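Local coordinates for protein propionate kinase (Francisella tularensis subsp. tularensis, PDB 3KHY) that probably catalyses the reversible transfer of a phosphoryl group from ATP to acetate, forming acetyl phosphate, with magnesium or manganese as cofactor, at residues S206-V211 and I216-G221; L317-G322 and N329-I334. One frame throughout, in Å; residues are numbered along the deposited sequence.

Both contacts belong to the same five-stranded mixed sheet, whose strand order 3-2-1-4-5 is that of a nucleotide-binding domain of the actin-like ATPase clan. Interaction 1 pairs the hairpin strands 205-211 and 214-218 at one border of the sheet. Interaction 2 comes later in the chain and packs helix 328-337 on strand 316-320, two places over from 205-211 with 196-201 in between. Their centres lie 16 Å apart, and their nearest atoms about 5 Å, without touching. Helix 287-307 borders both. Ser206 on the hairpin bonds His174 and Met220 just after it lies near Arg233, so one sheet carries both this predicted stabiliser region and the predicted ATP-binding Gly322 of interaction 2.

Interaction 1: S206-V211 and I216-G221; sequences SITAVV and IDTSMG
Thr208 and Thr218 are cross-strand neighbours in a beta hairpin, the antiparallel strands 205-211 and 214-218 at the border of an actin-like ATPase sheet. As a non-hydrogen-bonded pair they stand side by side on one face, and Thr208 OG1 and Thr218 OG1 share a hydrogen bond of 2.8 Å. Threonine suits the place, its branched CB fitting a strand while its hydroxyl finds a polar mate. Next along, Ala209 N meets Asp217 O at 2.9 Å, but Ala209 O is taken by Ile216 N at 2.9 Å, a pattern consistent with a classic beta bulge at Ile216 and Asp217. The small methyl of Ala209 sits beside Asp217, whose OD2 hydrogen-bonds Tyr310 and forms a salt bridge with Lys302 of the second subunit, joining the hairpin to the partner chain.

At the turn end the contact is partly exposed: Val211 and Ile216 meet through their CG2 methyls at 3.9 Å, and Ile216 CG2 lies 3.7 Å from Ala209 CB. From Thr208 to Ser206 it is buried, and short polar bonds close it. Selenomethionine Met220 lays SE against Ser206 CB at 3.8 Å, and Ser206 OG bonds to His174, a predicted transition-state stabiliser, and to His178. The backbone bond from Ser219 N to Ile207 O is weak; Ser219 OG, between its own N and carbonyl carbon (chi1 68°), accepts Ile207 N more straightly, at 3.0 Å and 158°.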
# COMPACT_ATOMS: atom_id res chain seq x y z
N SER A 206 4.49 3.32 12.41
CA SER A 206 4.93 2.27 11.51
C SER A 206 4.83 0.91 12.20
O SER A 206 4.82 0.83 13.44
CB SER A 206 6.36 2.51 11.04
OG SER A 206 7.25 2.21 12.09
N ILE A 207 4.76 -0.14 11.41
CA ILE A 207 4.63 -1.48 11.96
C ILE A 207 5.64 -2.41 11.28
O ILE A 207 5.91 -2.28 10.08
CB ILE A 207 3.18 -1.98 11.84
CG1 ILE A 207 3.02 -3.37 12.45
CG2 ILE A 207 2.70 -1.96 10.36
CD1 ILE A 207 1.56 -3.75 12.58
N THR A 208 6.23 -3.31 12.04
CA THR A 208 7.32 -4.12 11.52
C THR A 208 7.14 -5.58 11.88
O THR A 208 6.74 -5.89 13.00
CB THR A 208 8.66 -3.63 12.06
OG1 THR A 208 8.89 -2.29 11.59
CG2 THR A 208 9.82 -4.53 11.62
N ALA A 209 7.43 -6.46 10.93
CA ALA A 209 7.46 -7.89 11.19
C ALA A 209 8.90 -8.30 11.50
O ALA A 209 9.78 -8.19 10.64
CB ALA A 209 6.92 -8.68 9.98
N VAL A 210 9.11 -8.78 12.71
CA VAL A 210 10.44 -9.17 13.18
C VAL A 210 10.50 -10.69 13.37
O VAL A 210 9.76 -11.27 14.17
CB VAL A 210 10.78 -8.47 14.49
CG1 VAL A 210 12.12 -8.98 15.06
CG2 VAL A 210 10.83 -6.95 14.28
N VAL A 211 11.37 -11.34 12.60
CA VAL A 211 11.50 -12.80 12.66
C VAL A 211 12.90 -13.14 13.16
O VAL A 211 13.90 -12.64 12.64
CB VAL A 211 11.26 -13.44 11.28
CG1 VAL A 211 11.47 -14.94 11.34
CG2 VAL A 211 9.84 -13.12 10.80
N ILE A 216 11.82 -8.24 8.63
CA ILE A 216 11.57 -8.89 7.35
C ILE A 216 10.62 -8.08 6.48
O ILE A 216 10.59 -8.24 5.27
CB ILE A 216 11.04 -10.34 7.55
CG1 ILE A 216 11.07 -11.12 6.23
CG2 ILE A 216 9.61 -10.33 8.11
CD1 ILE A 216 10.79 -12.61 6.43
N ASP A 217 9.83 -7.20 7.11
CA ASP A 217 8.90 -6.35 6.35
C ASP A 217 8.52 -5.19 7.27
O ASP A 217 8.56 -5.32 8.48
CB ASP A 217 7.66 -7.16 5.95
CG ASP A 217 6.88 -6.55 4.77
OD1 ASP A 217 7.16 -5.40 4.33
OD2 ASP A 217 5.95 -7.23 4.29
N THR A 218 8.17 -4.05 6.69
CA THR A 218 7.81 -2.89 7.48
C THR A 218 6.96 -1.96 6.63
O THR A 218 6.99 -2.04 5.39
CB THR A 218 9.06 -2.17 8.01
OG1 THR A 218 8.69 -1.21 8.98
CG2 THR A 218 9.82 -1.50 6.86
N SER A 219 6.23 -1.07 7.29
CA SER A 219 5.15 -0.33 6.62
C SER A 219 5.55 1.00 5.95
O SER A 219 4.92 1.41 4.97
CB SER A 219 3.98 -0.12 7.59
OG SER A 219 4.34 0.76 8.63
N MSE A 220 6.58 1.68 6.46
CA MSE A 220 7.05 2.90 5.78
C MSE A 220 7.79 2.55 4.49
O MSE A 220 8.10 1.39 4.27
CB MSE A 220 7.91 3.76 6.71
CG MSE A 220 7.07 4.52 7.73
SE MSE A 220 8.14 5.25 9.18
CE MSE A 220 6.82 6.49 9.94
N GLY A 221 8.06 3.52 3.63
CA GLY A 221 8.54 3.16 2.30
C GLY A 221 9.90 3.73 1.99
O GLY A 221 10.85 3.54 2.75

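Interaction 2: L317-G322 and N329-I334; sequences LVFTGG and NIRKNI
Arg331 meets Phe319 through the carbon part of its chain, carried obliquely over one face of the ring. Its CB approaches ring atom CE2 of Phe319 at 4.1 Å. The next carbon is the one centred over the ring: Arg331 CG hangs over the middle of Phe319, 3.8 Å from the centroid and only 9° off the normal, a CH-pi contact. Arg331 CD then moves toward the root of the ring, reaching Phe319 CD2 at 3.5 Å. A bend at chi3 (-60°) turns the chain beyond CD, and the guanidinium plane ends up inclined 53° to the ring instead of stacking on it. The long arginine therefore gives its methylenes to the aromatic face and its charged end to polar partners: NE bonds to Asn350 OD1, NH1 to Gly324 O and NH2 to Ser353 OG, three bonds that fix the rotation of this buried group.

Phe319 belongs to strand 316-320, which leads through helices 321-326, 328-337 and 347-351, the last of them carrying Asn350, toward the parallel strand 365-367, a beta-alpha-beta crossover of the actin-like ATPase fold. Just after the strand, Gly321 has a backbone conformation that would press a side chain against the preceding carbonyl oxygen. Gly322 follows, the first of five residues predicted to bind ATP; Gly324, held by Arg331, is another.

One turn of helix further on, Ile334 brings CD1 obliquely to Phe319 CE1 at 3.9 Å and CG2 to the CZ end of Phe319, 4.1 Å from that atom, the two side chains sliding past each other in opposite directions. Ile334 also packs on Ser297 of helix 287-307 and on Leu201, another predicted ATP-binding residue.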
# COMPACT_ATOMS: atom_id res chain seq x y z
N LEU A 317 2.17 -9.62 19.55
CA LEU A 317 1.97 -8.32 18.91
C LEU A 317 2.38 -7.30 19.97
O LEU A 317 1.92 -7.40 21.11
CB LEU A 317 0.51 -8.14 18.53
CG LEU A 317 0.09 -6.73 18.11
CD1 LEU A 317 0.88 -6.27 16.87
CD2 LEU A 317 -1.41 -6.70 17.83
N VAL A 318 3.24 -6.34 19.61
CA VAL A 318 3.75 -5.37 20.60
C VAL A 318 3.40 -3.94 20.23
O VAL A 318 3.71 -3.50 19.12
CB VAL A 318 5.28 -5.46 20.74
CG1 VAL A 318 5.77 -4.53 21.85
CG2 VAL A 318 5.71 -6.91 21.02
N PHE A 319 2.73 -3.21 21.14
CA PHE A 319 2.43 -1.80 20.95
C PHE A 319 3.52 -0.96 21.61
O PHE A 319 3.96 -1.27 22.72
CB PHE A 319 1.09 -1.41 21.60
CG PHE A 319 -0.12 -1.98 20.92
CD1 PHE A 319 -0.61 -1.40 19.75
CD2 PHE A 319 -0.81 -3.06 21.47
CE1 PHE A 319 -1.74 -1.90 19.13
CE2 PHE A 319 -1.95 -3.57 20.84
CZ PHE A 319 -2.42 -2.99 19.67
N THR A 320 3.94 0.11 20.95
CA THR A 320 4.92 1.00 21.53
C THR A 320 4.72 2.40 20.93
O THR A 320 3.82 2.59 20.11
CB THR A 320 6.36 0.48 21.29
OG1 THR A 320 7.28 1.22 22.11
CG2 THR A 320 6.76 0.62 19.80
N GLY A 321 5.53 3.36 21.35
CA GLY A 321 5.38 4.74 20.91
C GLY A 321 4.43 5.52 21.80
O GLY A 321 3.77 4.94 22.67
N GLY A 322 4.35 6.83 21.60
CA GLY A 322 3.52 7.69 22.43
C GLY A 322 2.07 7.23 22.54
O GLY A 322 1.46 7.26 23.61
N ASN A 329 -7.66 3.03 24.81
CA ASN A 329 -8.83 2.96 23.93
C ASN A 329 -8.45 2.58 22.50
O ASN A 329 -9.18 1.86 21.81
CB ASN A 329 -9.56 4.32 23.93
CG ASN A 329 -8.69 5.46 23.38
OD1 ASN A 329 -7.56 5.68 23.83
ND2 ASN A 329 -9.22 6.18 22.39
N ILE A 330 -7.31 3.08 22.04
CA ILE A 330 -6.85 2.79 20.69
C ILE A 330 -6.38 1.34 20.54
O ILE A 330 -6.67 0.67 19.56
CB ILE A 330 -5.70 3.73 20.27
CG1 ILE A 330 -6.18 5.17 20.26
CG2 ILE A 330 -5.17 3.32 18.91
CD1 ILE A 330 -7.35 5.44 19.36
N ARG A 331 -5.63 0.85 21.53
CA ARG A 331 -5.24 -0.55 21.52
C ARG A 331 -6.48 -1.45 21.55
O ARG A 331 -6.55 -2.44 20.83
CB ARG A 331 -4.34 -0.84 22.74
CG ARG A 331 -2.98 -0.12 22.72
CD ARG A 331 -2.04 -0.70 23.81
NE ARG A 331 -2.64 -0.56 25.15
CZ ARG A 331 -2.22 0.27 26.10
NH1 ARG A 331 -1.18 1.08 25.91
NH2 ARG A 331 -2.86 0.29 27.27
N LYS A 332 -7.46 -1.10 22.38
CA LYS A 332 -8.70 -1.88 22.45
C LYS A 332 -9.39 -1.93 21.08
O LYS A 332 -9.90 -2.96 20.66
CB LYS A 332 -9.63 -1.27 23.50
CG LYS A 332 -11.06 -1.82 23.46
CD LYS A 332 -11.94 -1.10 24.49
CE LYS A 332 -13.34 -1.69 24.53
NZ LYS A 332 -14.26 -0.91 25.43
N ASN A 333 -9.40 -0.79 20.40
CA ASN A 333 -10.08 -0.70 19.12
C ASN A 333 -9.35 -1.58 18.10
O ASN A 333 -9.96 -2.36 17.39
CB ASN A 333 -10.14 0.75 18.66
CG ASN A 333 -11.00 0.93 17.42
OD1 ASN A 333 -10.84 0.22 16.42
ND2 ASN A 333 -11.92 1.89 17.47
N ILE A 334 -8.03 -1.45 18.06
CA ILE A 334 -7.24 -2.27 17.13
C ILE A 334 -7.43 -3.77 17.38
O ILE A 334 -7.62 -4.55 16.45
CB ILE A 334 -5.76 -1.88 17.19
CG1 ILE A 334 -5.59 -0.46 16.62
CG2 ILE A 334 -4.91 -2.87 16.42
CD1 ILE A 334 -4.22 0.15 16.90